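Local coordinates for protein hexokinase (Schistosoma mansoni, PDB 1BDG) that catalyses the ATP-dependent phosphorylation of glucose and other hexoses to hexose 6-phosphates, the first step of glycolysis, at residues Gly76-Arg81 with Val218-Asn223; Gly251-Gly254 with Glu258-Cys261; Gln265-Met270 with Val371-Tyr376; Leu281-Lys284 with Met289-Gly292. One frame throughout, in Å; residues are numbered along the deposited sequence.

Interaction 1: Gly76-Arg81 with Val218-Asn223; sequences GGTNYR and VGTGTN. With GLC (alpha-D-glucopyranose), chain B; SO4 (sulfate ion), chain C.
Thr-78 and Thr-220 face each other around a bound sulfate, OG1 of Thr-78 lying 3.1 Å from OG1 of Thr-220. Along the second segment, Gly-219 comes first: its CA passes 3.9 Å from sulfate O1, which takes up the place where a CB would stand. Thr-220 then grips sulfate O4 twice, with its backbone N at 3.2 Å and with OG1 at 2.9 Å. Its OG1 lies beside its own backbone N (chi1 -65°), which lets both groups reach one oxygen. From the other segment Thr-78 answers with a fairly straight bond from its N to sulfate O2 (2.7 Å, 163°), while its OG1 donates to sulfate O1 at 2.7 Å. The sulfate, probably from the crystallisation liquor, sits between two glycine-rich turns placed like the phosphate-binding hairpins of the actin-like ATPase fold, and plausibly mimics an ATP phosphate. Past Gly-221, whose O is 3.5 Å from glucose C6, the chain enters the sugar pocket. There Asn-223 donates from ND2 to glucose O4 at 3.0 Å, and its OD1 is held by Glu-249 N. The small subdomain supplies the turn between strands 68-75 and 80-87, the large one that between strands 212-218 and 222-229.

Interaction 2: Gly251-Gly254 with Glu258-Cys261; sequences GAFG and ELDC
This is a buried, mainly apolar contact within the loop that runs from strand 243-247 to helix 265-272, where Phe-253 meets Glu-258 CB and Leu-259 CD2 with the far part of its ring. The ring leaves the backbone with CG anti to the backbone N (chi1 -170°), which carries its far end to the later segment. Leu-259 crosses it at about a right angle and brings CD2 to 3.5 Å from Phe-253 CE2. Glu-258 uses its aliphatic part instead, with CB 3.5 Å from Phe-253 CE1, coming in obliquely. Its chain then bends at chi2, and the carboxylate ends up turned 50° from the ring plane. The polar end is held from outside the two segments: OE1 accepts from Lys-256 N, and OE2 bonds to Ser-50 OG. The loop belongs to the large subdomain of the actin-like ATPase fold, and helix 23-41 packs on it through Ser-36, which touches both Phe-253 and Glu-258, and Ile-29, which touches Leu-259. Gly-254 follows the ring with a positive phi (92°), a conformation in which a CB would press on the carbonyl O of Phe-253 and come tight on Leu-259 CD1. A water ties its carbonyl to the later segment, donating to Gly-254 O at 2.5 Å and accepting from Leu-259 N at 2.9 Å. The same water reaches Asp-260 OD1 at 3.4 Å, a weak bond.

Interaction 3: Gln265-Met270 with Val371-Tyr376; sequences QFDKSM and VKRAAY
Asp-267 and Arg-373 meet in a buried, two-pronged salt bridge that links helix 265-272 to the long helix 357-389, both in the large subdomain of the hexokinase fold. The guanidinium comes end-on, one terminal nitrogen to each carboxylate oxygen. NH1 of Arg-373 reaches OD2 of Asp-267 at 2.9 Å in a nearly straight bond (165°), and NH2 of Arg-373 reaches OD1 of Asp-267 at 3.1 Å. Each oxygen offers its syn lone pair, on the side of its twin, and both lie near the guanidinium plane. The two flat groups are almost coplanar, 16° apart, and the paired bonds should resist rotation of either.

The nearest CA atoms of the two segments, those of Asp-267 and Ala-374, are 12.0 Å apart, so the side chains do the bridging. Arg-373 runs out extended through CG and CD, then kinks at chi3 (67°) to present its terminal nitrogens to the acid. Around the pair lie Leu-294 of helix 288-304 and Met-285 of helix 283-286, each touching both partners; such apolar surroundings would probably strengthen the pairing. What steadies the carboxylate is found just ahead of its own helix: OD2 of Asp-267, already taken by NH1, also accepts the backbone N-H of Thr-264.

Interaction 4: Leu281-Lys284 with Met289-Gly292; sequences LYEK and MYLG. With GLC (alpha-D-glucopyranose), chain B.
Glu-283 and Lys-284, neighbours in sequence, both lean on the ring of Tyr-290, one by its polar end and the other by its aliphatic chain. Glu-283 comes first. Its chain is extended, and a chi1 of 168° sets CG anti to the main-chain nitrogen, which carries the carboxylate past the ring to the sugar. The anomeric hydroxyl of glucose, O1, donates to Glu-283 OE2 at 2.7 Å, and this oxygen also accepts from Thr-222 N, so protein and substrate share it. The other oxygen, OE1, lies obliquely 3.7 Å from Tyr-290 CE2, the carboxylate and ring planes being 29° apart. A water joins the two residues, donating to Glu-283 OE1 at 2.9 Å and lying 2.5 Å from Tyr-290 OH. The tyrosine thus belongs to the second shell of the glucose site.

The two segments fold back on each other in the large subdomain, where the short, weakly bonded helix 283-286 passes through Ser-287 into helix 288-304; Ser-287 OG bonds to Glu-283 O.

Lys-284 follows, its CG standing over the ring in a CH-pi contact, 3.6 Å from the Tyr-290 centroid and only 6° off the normal. Met-289 CG lies over the opposite face, 4.0 Å from its plane, so the ring is sandwiched. Further out the lysine chain bends along the ring, bringing CE to 3.7 Å from Tyr-290 CE1. Its NZ then turns off to Lys-279 O, and Met-270 of helix 265-272 packs against both Lys-284 and Tyr-290.

In the fold
Interaction 1 is the surface contact of the four, spanning the cleft between the subdomains with a sulfate bound between its two sides; the other three are buried in the large subdomain. Interactions 1 and 4 converge on the glucose and touch each other, with the backbone of Thr-220 bonded to that of Met-289. Interaction 2 joins interaction 4 through Gly-251 O and Glu-283 N, but its own chemistry is mostly apolar, with a water for its polar edge. Interaction 3 is a hydrogen-bonded salt bridge between two helices and encloses interaction 4 in sequence. The two meet where Ala-374 packs on Leu-291, their centres about 7 Å apart.

Interaction 1: Gly76-Arg81 with Val218-Asn223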
loop_
_atom_site.group_PDB
_atom_site.type_symbol
_atom_site.label_atom_id
_atom_site.label_comp_id
_atom_site.label_asym_id
_atom_site.label_seq_id
_atom_site.Cartn_x
_atom_site.Cartn_y
_atom_site.Cartn_z
ATOM N N GLY A 76 2.488 7.688 -6.013
ATOM C CA GLY A 76 1.808 6.408 -5.977
ATOM C C GLY A 76 0.809 6.284 -4.843
ATOM O O GLY A 76 -0.271 5.704 -5.027
ATOM N N GLY A 77 1.167 6.849 -3.681
ATOM C CA GLY A 77 0.323 6.805 -2.492
ATOM C C GLY A 77 -0.944 7.626 -2.596
ATOM O O GLY A 77 -1.330 8.019 -3.699
ATOM N N THR A 78 -1.572 7.904 -1.452
ATOM C CA THR A 78 -2.814 8.681 -1.380
ATOM C C THR A 78 -2.634 10.090 -1.956
ATOM O O THR A 78 -3.548 10.618 -2.593
ATOM C CB THR A 78 -3.373 8.795 0.081
ATOM O OG1 THR A 78 -3.632 7.487 0.641
ATOM C CG2 THR A 78 -4.669 9.606 0.068
ATOM N N ASN A 79 -1.481 10.712 -1.717
ATOM C CA ASN A 79 -1.227 12.050 -2.255
ATOM C C ASN A 79 0.243 12.414 -2.525
ATOM O O ASN A 79 1.167 12.070 -1.762
ATOM C CB ASN A 79 -1.960 13.143 -1.462
ATOM C CG ASN A 79 -1.760 13.030 0.031
ATOM O OD1 ASN A 79 -2.690 13.231 0.804
ATOM N ND2 ASN A 79 -0.533 12.779 0.452
ATOM N N TYR A 80 0.427 13.081 -3.659
ATOM C CA TYR A 80 1.718 13.515 -4.159
ATOM C C TYR A 80 2.441 14.539 -3.283
ATOM O O TYR A 80 2.101 15.728 -3.289
ATOM C CB TYR A 80 1.512 14.062 -5.579
ATOM C CG TYR A 80 2.737 14.629 -6.224
ATOM C CD1 TYR A 80 3.833 13.841 -6.483
ATOM C CD2 TYR A 80 2.815 15.979 -6.524
ATOM C CE1 TYR A 80 4.988 14.382 -7.013
ATOM C CE2 TYR A 80 3.959 16.534 -7.061
ATOM C CZ TYR A 80 5.046 15.730 -7.301
ATOM O OH TYR A 80 6.202 16.281 -7.821
ATOM N N ARG A 81 3.445 14.088 -2.538
ATOM C CA ARG A 81 4.209 15.001 -1.691
ATOM C C ARG A 81 5.547 15.410 -2.286
ATOM O O ARG A 81 6.299 14.580 -2.805
ATOM C CB ARG A 81 4.455 14.438 -0.291
ATOM C CG ARG A 81 3.296 14.593 0.685
ATOM C CD ARG A 81 3.812 14.706 2.128
ATOM N NE ARG A 81 4.839 13.706 2.436
ATOM C CZ ARG A 81 5.440 13.572 3.620
ATOM N NH1 ARG A 81 5.125 14.385 4.621
ATOM N NH2 ARG A 81 6.325 12.585 3.817
ATOM N N VAL A 218 0.040 -0.090 4.419
ATOM C CA VAL A 218 -1.338 -0.529 4.305
ATOM C C VAL A 218 -2.200 0.719 4.073
ATOM O O VAL A 218 -2.841 1.246 4.983
ATOM C CB VAL A 218 -1.797 -1.392 5.541
ATOM C CG1 VAL A 218 -1.128 -2.776 5.497
ATOM C CG2 VAL A 218 -1.439 -0.727 6.860
ATOM N N GLY A 219 -2.149 1.231 2.848
ATOM C CA GLY A 219 -2.891 2.431 2.497
ATOM C C GLY A 219 -3.650 2.237 1.208
ATOM O O GLY A 219 -4.421 1.294 1.105
ATOM N N THR A 220 -3.456 3.115 0.230
ATOM C CA THR A 220 -4.147 2.971 -1.056
ATOM C C THR A 220 -3.823 1.568 -1.591
ATOM O O THR A 220 -4.660 0.915 -2.227
ATOM C CB THR A 220 -3.710 4.075 -2.071
ATOM O OG1 THR A 220 -4.121 5.361 -1.585
ATOM C CG2 THR A 220 -4.354 3.853 -3.436
ATOM N N GLY A 221 -2.640 1.088 -1.211
ATOM C CA GLY A 221 -2.161 -0.223 -1.594
ATOM C C GLY A 221 -1.363 -0.873 -0.473
ATOM O O GLY A 221 -0.944 -0.199 0.456
ATOM N N THR A 222 -1.182 -2.188 -0.531
ATOM C CA THR A 222 -0.437 -2.881 0.499
ATOM C C THR A 222 0.833 -3.481 -0.071
ATOM O O THR A 222 0.879 -3.898 -1.243
ATOM C CB THR A 222 -1.295 -3.957 1.219
ATOM O OG1 THR A 222 -0.563 -4.489 2.325
ATOM C CG2 THR A 222 -1.677 -5.097 0.292
ATOM N N ASN A 223 1.885 -3.453 0.741
ATOM C CA ASN A 223 3.190 -3.981 0.368
ATOM C C ASN A 223 4.108 -3.880 1.583
ATOM O O ASN A 223 3.897 -3.038 2.442
ATOM C CB ASN A 223 3.777 -3.196 -0.802
ATOM C CG ASN A 223 5.001 -3.845 -1.378
ATOM O OD1 ASN A 223 5.387 -4.923 -0.958
ATOM N ND2 ASN A 223 5.622 -3.198 -2.341
HETATM C C1 GLC B . 1.081 -0.959 -4.621
HETATM C C2 GLC B . 2.406 -0.842 -5.374
HETATM C C3 GLC B . 3.557 -1.083 -4.425
HETATM C C4 GLC B . 3.461 -0.123 -3.252
HETATM C C5 GLC B . 2.122 -0.299 -2.570
HETATM C C6 GLC B . 1.928 0.677 -1.424
HETATM O O1 GLC B . 1.014 -2.226 -4.058
HETATM O O2 GLC B . 2.469 -1.801 -6.429
HETATM O O3 GLC B . 4.795 -0.890 -5.093
HETATM O O4 GLC B . 4.508 -0.368 -2.344
HETATM O O5 GLC B . 1.077 -0.050 -3.513
HETATM O O6 GLC B . 1.430 1.916 -1.881
HETATM S S SO4 C . -0.796 5.973 0.954
HETATM O O1 SO4 C . -1.720 6.161 2.057
HETATM O O2 SO4 C . -0.048 7.182 0.712
HETATM O O3 SO4 C . 0.128 4.907 1.263
HETATM O O4 SO4 C . -1.527 5.627 -0.232
#

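Interaction 2: Gly251-Gly254 with Glu258-Cys261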
loop_
_atom_site.group_PDB
_atom_site.type_symbol
_atom_site.label_atom_id
_atom_site.label_comp_id
_atom_site.label_asym_id
_atom_site.label_seq_id
_atom_site.Cartn_x
_atom_site.Cartn_y
_atom_site.Cartn_z
ATOM N N GLY A 251 1.496 -7.487 -3.118
ATOM C CA GLY A 251 0.159 -7.209 -3.601
ATOM C C GLY A 251 -0.146 -8.213 -4.698
ATOM O O GLY A 251 -1.295 -8.602 -4.911
ATOM N N ALA A 252 0.898 -8.659 -5.382
ATOM C CA ALA A 252 0.741 -9.623 -6.456
ATOM C C ALA A 252 0.460 -11.053 -6.009
ATOM O O ALA A 252 0.264 -11.911 -6.856
ATOM C CB ALA A 252 1.944 -9.587 -7.373
ATOM N N PHE A 253 0.431 -11.332 -4.709
ATOM C CA PHE A 253 0.161 -12.701 -4.264
ATOM C C PHE A 253 -1.201 -13.118 -4.800
ATOM O O PHE A 253 -2.078 -12.295 -4.984
ATOM C CB PHE A 253 0.208 -12.835 -2.732
ATOM C CG PHE A 253 0.175 -14.271 -2.232
ATOM C CD1 PHE A 253 1.013 -15.245 -2.782
ATOM C CD2 PHE A 253 -0.668 -14.639 -1.179
ATOM C CE1 PHE A 253 1.025 -16.563 -2.296
ATOM C CE2 PHE A 253 -0.671 -15.972 -0.676
ATOM C CZ PHE A 253 0.186 -16.931 -1.240
ATOM N N GLY A 254 -1.355 -14.402 -5.079
ATOM C CA GLY A 254 -2.601 -14.889 -5.622
ATOM C C GLY A 254 -2.604 -14.911 -7.140
ATOM O O GLY A 254 -3.445 -15.581 -7.727
ATOM N N GLU A 258 -2.849 -18.933 -5.835
ATOM C CA GLU A 258 -2.591 -19.244 -4.420
ATOM C C GLU A 258 -3.711 -18.885 -3.436
ATOM O O GLU A 258 -3.840 -19.501 -2.382
ATOM C CB GLU A 258 -1.272 -18.615 -3.943
ATOM C CG GLU A 258 -0.032 -18.939 -4.767
ATOM C CD GLU A 258 0.285 -17.870 -5.787
ATOM O OE1 GLU A 258 -0.655 -17.288 -6.336
ATOM O OE2 GLU A 258 1.468 -17.594 -6.054
ATOM N N LEU A 259 -4.530 -17.902 -3.762
ATOM C CA LEU A 259 -5.609 -17.531 -2.853
ATOM C C LEU A 259 -6.981 -17.924 -3.402
ATOM O O LEU A 259 -8.015 -17.433 -2.923
ATOM C CB LEU A 259 -5.569 -16.031 -2.569
ATOM C CG LEU A 259 -4.298 -15.524 -1.900
ATOM C CD1 LEU A 259 -4.303 -14.006 -1.849
ATOM C CD2 LEU A 259 -4.171 -16.135 -0.512
ATOM N N ASP A 260 -6.983 -18.873 -4.338
ATOM C CA ASP A 260 -8.203 -19.341 -5.002
ATOM C C ASP A 260 -9.278 -19.988 -4.158
ATOM O O ASP A 260 -10.391 -20.176 -4.629
ATOM C CB ASP A 260 -7.860 -20.269 -6.169
ATOM C CG ASP A 260 -7.585 -19.510 -7.453
ATOM O OD1 ASP A 260 -7.878 -18.285 -7.506
ATOM O OD2 ASP A 260 -7.089 -20.145 -8.411
ATOM N N CYS A 261 -8.954 -20.370 -2.935
ATOM C CA CYS A 261 -9.948 -20.994 -2.080
ATOM C C CYS A 261 -10.613 -19.959 -1.191
ATOM O O CYS A 261 -11.739 -20.146 -0.723
ATOM C CB CYS A 261 -9.276 -22.026 -1.193
ATOM S SG CYS A 261 -8.560 -23.336 -2.110
HETATM O O HOH W 1 -5.241 -16.590 -6.276
#

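Interaction 3: Gln265-Met270 with Val371-Tyr376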
loop_
_atom_site.group_PDB
_atom_site.type_symbol
_atom_site.label_atom_id
_atom_site.label_comp_id
_atom_site.label_asym_id
_atom_site.label_seq_id
_atom_site.Cartn_x
_atom_site.Cartn_y
_atom_site.Cartn_z
ATOM N N GLN A 265 -16.853 -14.307 -4.741
ATOM C CA GLN A 265 -17.369 -13.750 -5.999
ATOM C C GLN A 265 -17.337 -12.225 -6.048
ATOM O O GLN A 265 -17.278 -11.625 -7.122
ATOM C CB GLN A 265 -18.786 -14.264 -6.311
ATOM C CG GLN A 265 -19.807 -14.080 -5.190
ATOM C CD GLN A 265 -21.260 -14.133 -5.674
ATOM O OE1 GLN A 265 -21.789 -13.156 -6.225
ATOM N NE2 GLN A 265 -21.913 -15.258 -5.436
ATOM N N PHE A 266 -17.365 -11.610 -4.875
ATOM C CA PHE A 266 -17.322 -10.169 -4.751
ATOM C C PHE A 266 -15.901 -9.719 -5.082
ATOM O O PHE A 266 -15.683 -8.662 -5.665
ATOM C CB PHE A 266 -17.708 -9.808 -3.328
ATOM C CG PHE A 266 -19.019 -10.409 -2.899
ATOM C CD1 PHE A 266 -20.210 -10.013 -3.497
ATOM C CD2 PHE A 266 -19.061 -11.399 -1.929
ATOM C CE1 PHE A 266 -21.423 -10.587 -3.142
ATOM C CE2 PHE A 266 -20.272 -11.981 -1.565
ATOM C CZ PHE A 266 -21.460 -11.570 -2.178
ATOM N N ASP A 267 -14.940 -10.559 -4.722
ATOM C CA ASP A 267 -13.534 -10.307 -4.988
ATOM C C ASP A 267 -13.283 -10.440 -6.499
ATOM O O ASP A 267 -12.484 -9.699 -7.082
ATOM C CB ASP A 267 -12.659 -11.320 -4.217
ATOM C CG ASP A 267 -12.555 -11.014 -2.726
ATOM O OD1 ASP A 267 -12.318 -9.844 -2.355
ATOM O OD2 ASP A 267 -12.669 -11.956 -1.919
ATOM N N LYS A 268 -13.999 -11.370 -7.128
ATOM C CA LYS A 268 -13.863 -11.629 -8.557
ATOM C C LYS A 268 -14.539 -10.590 -9.426
ATOM O O LYS A 268 -13.954 -10.163 -10.415
ATOM C CB LYS A 268 -14.375 -13.029 -8.910
ATOM C CG LYS A 268 -13.602 -14.118 -8.234
ATOM C CD LYS A 268 -14.107 -15.498 -8.560
ATOM C CE LYS A 268 -13.374 -16.475 -7.657
ATOM N NZ LYS A 268 -13.406 -17.888 -8.069
ATOM N N SER A 269 -15.750 -10.165 -9.079
ATOM C CA SER A 269 -16.426 -9.160 -9.888
ATOM C C SER A 269 -15.882 -7.761 -9.625
ATOM O O SER A 269 -16.126 -6.842 -10.412
ATOM C CB SER A 269 -17.932 -9.204 -9.684
ATOM O OG SER A 269 -18.268 -8.914 -8.346
ATOM N N MET A 270 -15.189 -7.594 -8.499
ATOM C CA MET A 270 -14.552 -6.325 -8.131
ATOM C C MET A 270 -13.281 -6.289 -8.983
ATOM O O MET A 270 -12.995 -5.315 -9.669
ATOM C CB MET A 270 -14.189 -6.348 -6.635
ATOM C CG MET A 270 -13.723 -5.041 -5.986
ATOM S SD MET A 270 -12.003 -4.595 -6.247
ATOM C CE MET A 270 -11.225 -5.887 -5.487
ATOM N N VAL A 371 -13.744 -5.393 6.281
ATOM C CA VAL A 371 -12.656 -4.744 7.006
ATOM C C VAL A 371 -11.936 -5.665 7.985
ATOM O O VAL A 371 -10.737 -5.502 8.214
ATOM C CB VAL A 371 -13.164 -3.436 7.703
ATOM C CG1 VAL A 371 -12.527 -3.261 9.079
ATOM C CG2 VAL A 371 -12.889 -2.223 6.805
ATOM N N LYS A 372 -12.661 -6.632 8.543
ATOM C CA LYS A 372 -12.093 -7.592 9.490
ATOM C C LYS A 372 -11.079 -8.513 8.816
ATOM O O LYS A 372 -9.980 -8.736 9.331
ATOM C CB LYS A 372 -13.199 -8.437 10.102
ATOM C CG LYS A 372 -13.619 -8.034 11.492
ATOM C CD LYS A 372 -13.700 -9.239 12.442
ATOM N N ARG A 373 -11.467 -9.057 7.663
ATOM C CA ARG A 373 -10.610 -9.947 6.891
ATOM C C ARG A 373 -9.410 -9.199 6.314
ATOM O O ARG A 373 -8.335 -9.774 6.126
ATOM C CB ARG A 373 -11.401 -10.552 5.748
ATOM C CG ARG A 373 -10.607 -11.480 4.858
ATOM C CD ARG A 373 -11.415 -11.870 3.641
ATOM N NE ARG A 373 -11.658 -10.738 2.752
ATOM C CZ ARG A 373 -12.033 -10.855 1.484
ATOM N NH1 ARG A 373 -12.215 -12.052 0.942
ATOM N NH2 ARG A 373 -12.211 -9.771 0.749
ATOM N N ALA A 374 -9.610 -7.922 6.002
ATOM C CA ALA A 374 -8.566 -7.087 5.444
ATOM C C ALA A 374 -7.405 -7.033 6.412
ATOM O O ALA A 374 -6.294 -7.449 6.084
ATOM C CB ALA A 374 -9.107 -5.713 5.196
ATOM N N ALA A 375 -7.690 -6.579 7.635
ATOM C CA ALA A 375 -6.677 -6.462 8.689
ATOM C C ALA A 375 -5.990 -7.801 8.922
ATOM O O ALA A 375 -4.773 -7.906 8.824
ATOM C CB ALA A 375 -7.306 -5.945 9.991
ATOM N N TYR A 376 -6.776 -8.837 9.167
ATOM C CA TYR A 376 -6.232 -10.164 9.388
ATOM C C TYR A 376 -5.311 -10.606 8.259
ATOM O O TYR A 376 -4.299 -11.247 8.505
ATOM C CB TYR A 376 -7.362 -11.168 9.563
ATOM C CG TYR A 376 -8.088 -11.051 10.872
ATOM C CD1 TYR A 376 -7.536 -10.341 11.935
ATOM C CD2 TYR A 376 -9.316 -11.664 11.063
ATOM C CE1 TYR A 376 -8.184 -10.251 13.149
ATOM C CE2 TYR A 376 -9.977 -11.575 12.278
ATOM C CZ TYR A 376 -9.400 -10.864 13.314
ATOM O OH TYR A 376 -10.047 -10.755 14.512
#

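Interaction 4: Leu281-Lys284 with Met289-Gly292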
loop_
_atom_site.group_PDB
_atom_site.type_symbol
_atom_site.label_atom_id
_atom_site.label_comp_id
_atom_site.label_asym_id
_atom_site.label_seq_id
_atom_site.Cartn_x
_atom_site.Cartn_y
_atom_site.Cartn_z
ATOM N N LEU A 281 -3.969 -9.498 -6.866
ATOM C CA LEU A 281 -5.064 -10.205 -6.204
ATOM C C LEU A 281 -5.086 -10.160 -4.666
ATOM O O LEU A 281 -6.147 -10.076 -4.048
ATOM C CB LEU A 281 -5.148 -11.644 -6.729
ATOM C CG LEU A 281 -5.319 -11.653 -8.253
ATOM C CD1 LEU A 281 -5.729 -13.017 -8.746
ATOM C CD2 LEU A 281 -6.358 -10.623 -8.668
ATOM N N TYR A 282 -3.928 -10.209 -4.040
ATOM C CA TYR A 282 -3.890 -10.149 -2.593
ATOM C C TYR A 282 -4.172 -8.718 -2.149
ATOM O O TYR A 282 -4.927 -8.502 -1.191
ATOM C CB TYR A 282 -2.536 -10.631 -2.066
ATOM C CG TYR A 282 -2.324 -10.414 -0.586
ATOM C CD1 TYR A 282 -2.985 -11.189 0.358
ATOM C CD2 TYR A 282 -1.438 -9.452 -0.133
ATOM C CE1 TYR A 282 -2.767 -11.009 1.720
ATOM C CE2 TYR A 282 -1.209 -9.269 1.228
ATOM C CZ TYR A 282 -1.877 -10.052 2.144
ATOM O OH TYR A 282 -1.633 -9.875 3.478
ATOM N N GLU A 283 -3.629 -7.742 -2.877
ATOM C CA GLU A 283 -3.829 -6.343 -2.523
ATOM C C GLU A 283 -5.290 -5.932 -2.534
ATOM O O GLU A 283 -5.737 -5.165 -1.691
ATOM C CB GLU A 283 -3.050 -5.429 -3.457
ATOM C CG GLU A 283 -3.436 -3.968 -3.320
ATOM C CD GLU A 283 -2.561 -3.066 -4.113
ATOM O OE1 GLU A 283 -2.795 -2.934 -5.326
ATOM O OE2 GLU A 283 -1.630 -2.495 -3.522
ATOM N N LYS A 284 -6.023 -6.431 -3.514
ATOM C CA LYS A 284 -7.430 -6.119 -3.661
ATOM C C LYS A 284 -8.292 -6.634 -2.509
ATOM O O LYS A 284 -9.458 -6.237 -2.376
ATOM C CB LYS A 284 -7.915 -6.645 -5.009
ATOM C CG LYS A 284 -7.349 -5.855 -6.162
ATOM C CD LYS A 284 -7.466 -6.571 -7.473
ATOM C CE LYS A 284 -7.659 -5.588 -8.612
ATOM N NZ LYS A 284 -6.572 -5.585 -9.602
ATOM N N MET A 289 -7.810 1.266 -1.497
ATOM C CA MET A 289 -8.430 1.605 -2.770
ATOM C C MET A 289 -9.509 0.607 -3.158
ATOM O O MET A 289 -10.425 0.937 -3.919
ATOM C CB MET A 289 -7.375 1.647 -3.875
ATOM C CG MET A 289 -7.930 1.717 -5.277
ATOM S SD MET A 289 -6.623 1.894 -6.479
ATOM C CE MET A 289 -7.372 2.982 -7.601
ATOM N N TYR A 290 -9.436 -0.602 -2.611
ATOM C CA TYR A 290 -10.402 -1.614 -3.001
ATOM C C TYR A 290 -11.406 -2.077 -1.972
ATOM O O TYR A 290 -12.450 -2.613 -2.348
ATOM C CB TYR A 290 -9.681 -2.826 -3.579
ATOM C CG TYR A 290 -8.656 -2.506 -4.653
ATOM C CD1 TYR A 290 -9.009 -2.470 -6.005
ATOM C CD2 TYR A 290 -7.330 -2.285 -4.320
ATOM C CE1 TYR A 290 -8.065 -2.238 -6.986
ATOM C CE2 TYR A 290 -6.390 -2.048 -5.289
ATOM C CZ TYR A 290 -6.757 -2.028 -6.615
ATOM O OH TYR A 290 -5.785 -1.829 -7.565
ATOM N N LEU A 291 -11.137 -1.851 -0.687
ATOM C CA LEU A 291 -12.072 -2.304 0.343
ATOM C C LEU A 291 -13.457 -1.692 0.268
ATOM O O LEU A 291 -14.433 -2.361 0.569
ATOM C CB LEU A 291 -11.498 -2.142 1.744
ATOM C CG LEU A 291 -10.323 -3.046 2.110
ATOM C CD1 LEU A 291 -10.026 -2.945 3.568
ATOM C CD2 LEU A 291 -10.639 -4.461 1.746
ATOM N N GLY A 292 -13.559 -0.430 -0.126
ATOM C CA GLY A 292 -14.867 0.191 -0.237
ATOM C C GLY A 292 -15.631 -0.414 -1.403
ATOM O O GLY A 292 -16.839 -0.651 -1.339
HETATM C C1 GLC B . 1.081 -0.959 -4.621
HETATM C C2 GLC B . 2.406 -0.842 -5.374
HETATM C C3 GLC B . 3.557 -1.083 -4.425
HETATM C C4 GLC B . 3.461 -0.123 -3.252
HETATM C C5 GLC B . 2.122 -0.299 -2.570
HETATM C C6 GLC B . 1.928 0.677 -1.424
HETATM O O1 GLC B . 1.014 -2.226 -4.058
HETATM O O2 GLC B . 2.469 -1.801 -6.429
HETATM O O3 GLC B . 4.795 -0.890 -5.093
HETATM O O4 GLC B . 4.508 -0.368 -2.344
HETATM O O5 GLC B . 1.077 -0.050 -3.513
HETATM O O6 GLC B . 1.430 1.916 -1.881
HETATM O O HOH W 2 -3.508 -2.706 -8.125
#